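Local coordinates for protein ketosynthase (PDB 6KXD) that probably serves as the chain length factor, the partner of the ketosynthase in the highly reducing type II polyketide synthase that makes ishigamide, at residues B[21-26]-B[242-247]; B[90-95]-B[159-164]. All blocks are in the same frame, centred on the assembly; numbering follows the deposited sequence.

Interaction 1: residues B[21-26]-B[242-247]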
loop_
_atom_site.group_PDB
_atom_site.type_symbol
_atom_site.label_atom_id
_atom_site.label_comp_id
_atom_site.label_asym_id
_atom_site.label_seq_id
_atom_site.Cartn_x
_atom_site.Cartn_y
_atom_site.Cartn_z
ATOM N N VAL B 21 -0.016 22.320 -0.297
ATOM C CA VAL B 21 0.281 22.950 -1.498
ATOM C C VAL B 21 1.286 22.090 -2.229
ATOM O O VAL B 21 2.206 21.552 -1.625
ATOM C CB VAL B 21 0.788 24.394 -1.306
ATOM C CG1 VAL B 21 -0.330 25.259 -0.745
ATOM C CG2 VAL B 21 2.016 24.502 -0.432
ATOM N N ILE B 22 1.086 22.014 -3.541
ATOM C CA ILE B 22 2.060 21.462 -4.377
ATOM C C ILE B 22 3.039 22.572 -4.764
ATOM O O ILE B 22 2.614 23.563 -5.351
ATOM C CB ILE B 22 1.411 20.872 -5.618
ATOM C CG1 ILE B 22 0.465 19.724 -5.258
ATOM C CG2 ILE B 22 2.490 20.480 -6.584
ATOM C CD1 ILE B 22 -0.307 19.212 -6.472
ATOM N N THR B 23 4.329 22.351 -4.518
ATOM C CA THR B 23 5.365 23.386 -4.794
ATOM C C THR B 23 6.335 22.920 -5.859
ATOM O O THR B 23 7.248 23.663 -6.237
ATOM C CB THR B 23 6.086 23.764 -3.500
ATOM O OG1 THR B 23 6.788 22.579 -3.126
ATOM C CG2 THR B 23 5.122 24.205 -2.428
ATOM N N GLY B 24 6.084 21.739 -6.431
ATOM C CA GLY B 24 6.926 21.239 -7.461
ATOM C C GLY B 24 6.363 19.938 -8.015
ATOM O O GLY B 24 5.585 19.292 -7.337
ATOM N N TRP B 25 6.796 19.604 -9.214
ATOM C CA TRP B 25 6.398 18.369 -9.824
ATOM C C TRP B 25 7.408 17.925 -10.843
ATOM O O TRP B 25 8.263 18.688 -11.313
ATOM C CB TRP B 25 5.022 18.483 -10.444
ATOM C CG TRP B 25 4.884 19.459 -11.555
ATOM C CD1 TRP B 25 4.761 20.817 -11.473
ATOM C CD2 TRP B 25 4.860 19.133 -12.949
ATOM N NE1 TRP B 25 4.617 21.352 -12.718
ATOM C CE2 TRP B 25 4.688 20.353 -13.646
ATOM C CE3 TRP B 25 4.932 17.940 -13.669
ATOM C CZ2 TRP B 25 4.618 20.402 -15.036
ATOM C CZ3 TRP B 25 4.876 17.991 -15.046
ATOM C CH2 TRP B 25 4.715 19.211 -15.713
ATOM N N SER B 26 7.273 16.648 -11.173
ATOM C CA SER B 26 8.092 16.032 -12.101
ATOM C C SER B 26 7.299 14.930 -12.770
ATOM O O SER B 26 6.308 14.451 -12.215
ATOM C CB SER B 26 9.321 15.486 -11.445
ATOM O OG SER B 26 10.264 15.146 -12.453
ATOM N N GLU B 242 1.593 27.314 5.005
ATOM C CA GLU B 242 2.323 28.180 5.973
ATOM C C GLU B 242 3.833 28.066 5.748
ATOM O O GLU B 242 4.539 29.084 5.591
ATOM C CB GLU B 242 2.083 27.790 7.435
ATOM C CG GLU B 242 0.640 27.493 7.785
ATOM C CD GLU B 242 0.253 26.033 7.625
ATOM O OE1 GLU B 242 0.900 25.160 8.253
ATOM O OE2 GLU B 242 -0.686 25.773 6.855
ATOM N N ALA B 243 4.312 26.818 5.721
ATOM C CA ALA B 243 5.714 26.539 5.865
ATOM C C ALA B 243 6.395 26.413 4.501
ATOM O O ALA B 243 7.577 26.150 4.435
ATOM C CB ALA B 243 5.872 25.290 6.699
ATOM N N ALA B 244 5.649 26.609 3.411
ATOM C CA ALA B 244 6.154 26.276 2.088
ATOM C C ALA B 244 7.430 27.068 1.811
ATOM O O ALA B 244 7.423 28.281 1.915
ATOM C CB ALA B 244 5.113 26.535 1.036
ATOM N N GLU B 245 8.482 26.334 1.427
ATOM C CA GLU B 245 9.831 26.829 1.190
ATOM C C GLU B 245 10.024 27.161 -0.290
ATOM O O GLU B 245 11.056 27.714 -0.667
ATOM C CB GLU B 245 10.860 25.784 1.633
ATOM C CG GLU B 245 10.628 25.319 3.063
ATOM C CD GLU B 245 11.675 24.391 3.649
ATOM O OE1 GLU B 245 12.371 23.689 2.871
ATOM O OE2 GLU B 245 11.782 24.375 4.895
ATOM N N ARG B 246 9.041 26.798 -1.122
ATOM C CA ARG B 246 9.026 27.184 -2.525
ATOM C C ARG B 246 7.624 27.670 -2.870
ATOM O O ARG B 246 6.662 27.331 -2.191
ATOM C CB ARG B 246 9.512 26.029 -3.406
ATOM C CG ARG B 246 11.006 26.093 -3.696
ATOM C CD ARG B 246 11.657 24.734 -3.812
ATOM N NE ARG B 246 10.877 23.880 -4.687
ATOM C CZ ARG B 246 10.982 23.849 -6.009
ATOM N NH1 ARG B 246 11.906 24.570 -6.622
ATOM N NH2 ARG B 246 10.148 23.099 -6.703
ATOM N N PRO B 247 7.461 28.534 -3.896
ATOM C CA PRO B 247 6.155 29.111 -4.184
ATOM C C PRO B 247 5.164 27.997 -4.528
ATOM O O PRO B 247 5.474 27.073 -5.283
ATOM C CB PRO B 247 6.364 30.061 -5.375
ATOM C CG PRO B 247 7.761 29.756 -5.912
ATOM C CD PRO B 247 8.506 28.997 -4.825
#
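Thr23 has chi1 at 66°, which sets OG1 between the backbone N and the carbonyl carbon and swings CG2 anti to the carbonyl carbon, against the loop 242-247. On the other side Arg246 starts from an unusual chi1 of -93°, and the chain is bent at chi2 and chi3 (chi3 48°) on its way to a guanidinium lying beside Thr23 and Gly24. Thr23 fills the middle of the contact. Its CG2 comes within 3.5 Å of Arg246 O. Thr23 CG2 also meets Ala244 CB at 4.2 Å. Thr23 CB stands 4.1 Å from Arg246 CB. Thr23 OG1 is satisfied by a hydrogen bond with Glu239. Two residues earlier on the strand, Val21 CG2 packs on Ala244 CB at 4.0 Å. Arg246 NH2 ends 3.0 Å from Thr23 O, and Gly24 CA lies in plane at the edge of the guanidinium, 3.8 Å from NH2. Arg246 NE is buried here and has no polar partner. An alanine at Arg246 would keep the approach of CB to Thr23, but would probably leave Thr23 O without its cationic neighbour and open a gap beside Gly24. Ile22 and Trp25 point the other way, onto helix 332-344, so the strand is covered on both faces. The loop leaves strand 229-240 and enters strand 250-259, both antiparallel neighbours of strand 20-29, and so it bridges over the first strand of the thiolase fold, which lies between them.

Interaction 2: residues B[90-95]-B[159-164]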
loop_
_atom_site.group_PDB
_atom_site.type_symbol
_atom_site.label_atom_id
_atom_site.label_comp_id
_atom_site.label_asym_id
_atom_site.label_seq_id
_atom_site.Cartn_x
_atom_site.Cartn_y
_atom_site.Cartn_z
ATOM N N LEU B 90 11.586 4.386 -13.370
ATOM C CA LEU B 90 10.796 5.558 -13.696
ATOM C C LEU B 90 10.617 6.467 -12.487
ATOM O O LEU B 90 10.640 7.712 -12.620
ATOM C CB LEU B 90 9.430 5.101 -14.173
ATOM C CG LEU B 90 9.438 4.445 -15.543
ATOM C CD1 LEU B 90 8.118 3.730 -15.703
ATOM C CD2 LEU B 90 9.685 5.438 -16.644
ATOM N N ALA B 91 10.334 5.859 -11.331
ATOM C CA ALA B 91 10.151 6.570 -10.087
ATOM C C ALA B 91 11.433 7.319 -9.756
ATOM O O ALA B 91 11.386 8.485 -9.306
ATOM C CB ALA B 91 9.797 5.652 -8.958
ATOM N N LEU B 92 12.575 6.646 -9.964
ATOM C CA LEU B 92 13.866 7.278 -9.539
ATOM C C LEU B 92 14.157 8.485 -10.420
ATOM O O LEU B 92 14.567 9.517 -9.885
ATOM C CB LEU B 92 15.028 6.294 -9.588
ATOM C CG LEU B 92 14.948 5.158 -8.573
ATOM C CD1 LEU B 92 16.173 4.253 -8.648
ATOM C CD2 LEU B 92 14.755 5.666 -7.174
ATOM N N VAL B 93 13.948 8.325 -11.718
ATOM C CA VAL B 93 14.207 9.407 -12.638
ATOM C C VAL B 93 13.241 10.540 -12.311
ATOM O O VAL B 93 13.630 11.676 -12.222
ATOM C CB VAL B 93 14.115 8.987 -14.104
ATOM C CG1 VAL B 93 14.260 10.223 -15.003
ATOM C CG2 VAL B 93 15.180 7.965 -14.447
ATOM N N ALA B 94 12.004 10.195 -11.979
ATOM C CA ALA B 94 11.081 11.245 -11.652
ATOM C C ALA B 94 11.524 11.962 -10.373
ATOM O O ALA B 94 11.358 13.186 -10.248
ATOM C CB ALA B 94 9.681 10.704 -11.528
ATOM N N SER B 95 12.052 11.197 -9.396
ATOM C CA SER B 95 12.448 11.759 -8.114
ATOM C C SER B 95 13.552 12.791 -8.320
ATOM O O SER B 95 13.577 13.750 -7.593
ATOM C CB SER B 95 12.844 10.734 -7.079
ATOM O OG SER B 95 14.055 10.083 -7.368
ATOM N N GLY B 159 10.896 2.849 -1.651
ATOM C CA GLY B 159 12.076 2.550 -0.851
ATOM C C GLY B 159 13.352 2.958 -1.560
ATOM O O GLY B 159 14.262 3.535 -0.929
ATOM N N ALA B 160 13.436 2.641 -2.856
ATOM C CA ALA B 160 14.587 3.021 -3.689
ATOM C C ALA B 160 14.735 4.545 -3.728
ATOM O O ALA B 160 15.872 5.076 -3.713
ATOM C CB ALA B 160 14.501 2.485 -5.084
ATOM N N THR B 161 13.606 5.240 -3.840
ATOM C CA THR B 161 13.622 6.714 -3.871
ATOM C C THR B 161 14.264 7.220 -2.591
ATOM O O THR B 161 15.098 8.139 -2.610
ATOM C CB THR B 161 12.199 7.240 -4.066
ATOM O OG1 THR B 161 11.697 6.690 -5.274
ATOM C CG2 THR B 161 12.130 8.742 -4.132
ATOM N N ALA B 162 13.898 6.601 -1.478
ATOM C CA ALA B 162 14.417 6.984 -0.154
ATOM C C ALA B 162 15.903 6.685 -0.039
ATOM O O ALA B 162 16.635 7.521 0.528
ATOM C CB ALA B 162 13.640 6.301 0.919
ATOM N N ILE B 163 16.341 5.552 -0.596
ATOM C CA ILE B 163 17.775 5.192 -0.564
ATOM C C ILE B 163 18.512 6.243 -1.377
ATOM O O ILE B 163 19.495 6.789 -0.927
ATOM C CB ILE B 163 18.040 3.781 -1.102
ATOM C CG1 ILE B 163 17.508 2.744 -0.108
ATOM C CG2 ILE B 163 19.514 3.539 -1.446
ATOM C CD1 ILE B 163 17.343 1.395 -0.731
ATOM N N ARG B 164 17.970 6.527 -2.565
ATOM C CA ARG B 164 18.596 7.414 -3.514
ATOM C C ARG B 164 18.790 8.827 -2.926
ATOM O O ARG B 164 19.820 9.395 -3.141
ATOM C CB ARG B 164 17.785 7.484 -4.801
ATOM C CG ARG B 164 18.455 8.316 -5.880
ATOM C CD ARG B 164 17.711 8.177 -7.180
ATOM N NE ARG B 164 18.376 8.864 -8.266
ATOM C CZ ARG B 164 19.370 8.362 -8.937
ATOM N NH1 ARG B 164 19.885 7.205 -8.545
ATOM N NH2 ARG B 164 19.892 9.033 -9.939
#
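Leu92 reaches from helix 90-95 into the surface of helix 159-164, and it can be followed outward atom by atom. Its CB lies 4.1 Å from Arg164 CD. From there CG turns anti to the carbonyl carbon (chi1 -67°), and the branch that goes across is CD2. Leu92 CD2 rests on the backbone of the other helix, 3.6 Å from both Ala160 C and Thr161 N. Leu92 CD2 also has Ala160 CB at 3.8 Å and Thr161 OG1 at 3.7 Å beside it. The two helix segments cross at 41° with their axes 9.3 Å apart, a spacing filled mainly by Leu92, Thr161 and Arg164. In the thiolase fold of this protein, helix 86-99 sits on strands 20-29 and 229-240, and helix 156-165 packs against it, while its Ala162 and Ile163 touch Cys264 and Ala267 of the neighbouring ketosynthase chain. Three residues on from Leu92, Ser95 CB meets Thr161 CG2 at 3.6 Å. Ser95 OG bends back to donate to Leu92 O with a C=O...O angle of 122°, and it is hydrogen-bonded to His165 as well. Thr161 OG1 is bonded to Ala157 O within its own helix. Arg164 stays extended from CG to NE, laying its CD against Leu92 and carrying the guanidinium on to a salt bridge with Asp96.

Overall arrangement
The centres of the two contacts are about 19 Å apart, and strand 20-29 connects them. Interaction 1 grips its first half, and interaction 2 begins where helix 86-99 lies against it: Leu90, Val93 and Ala94 pack on Val28, and Ser26 OG hydrogen-bonds to Ala94 O. Strand 229-240 is shared as well, since it borders strand 20-29 and also carries Leu235, which touches Ala94 and Ser95. Along the chain the order is 21-26, 90-95, 159-164, 242-247, so interaction 2 closes within the span bracketed by interaction 1. Interaction 1 packs the loop joining strands 229-240 and 250-259 onto the strand between them, while interaction 2 extends from the sheet toward the partner chain.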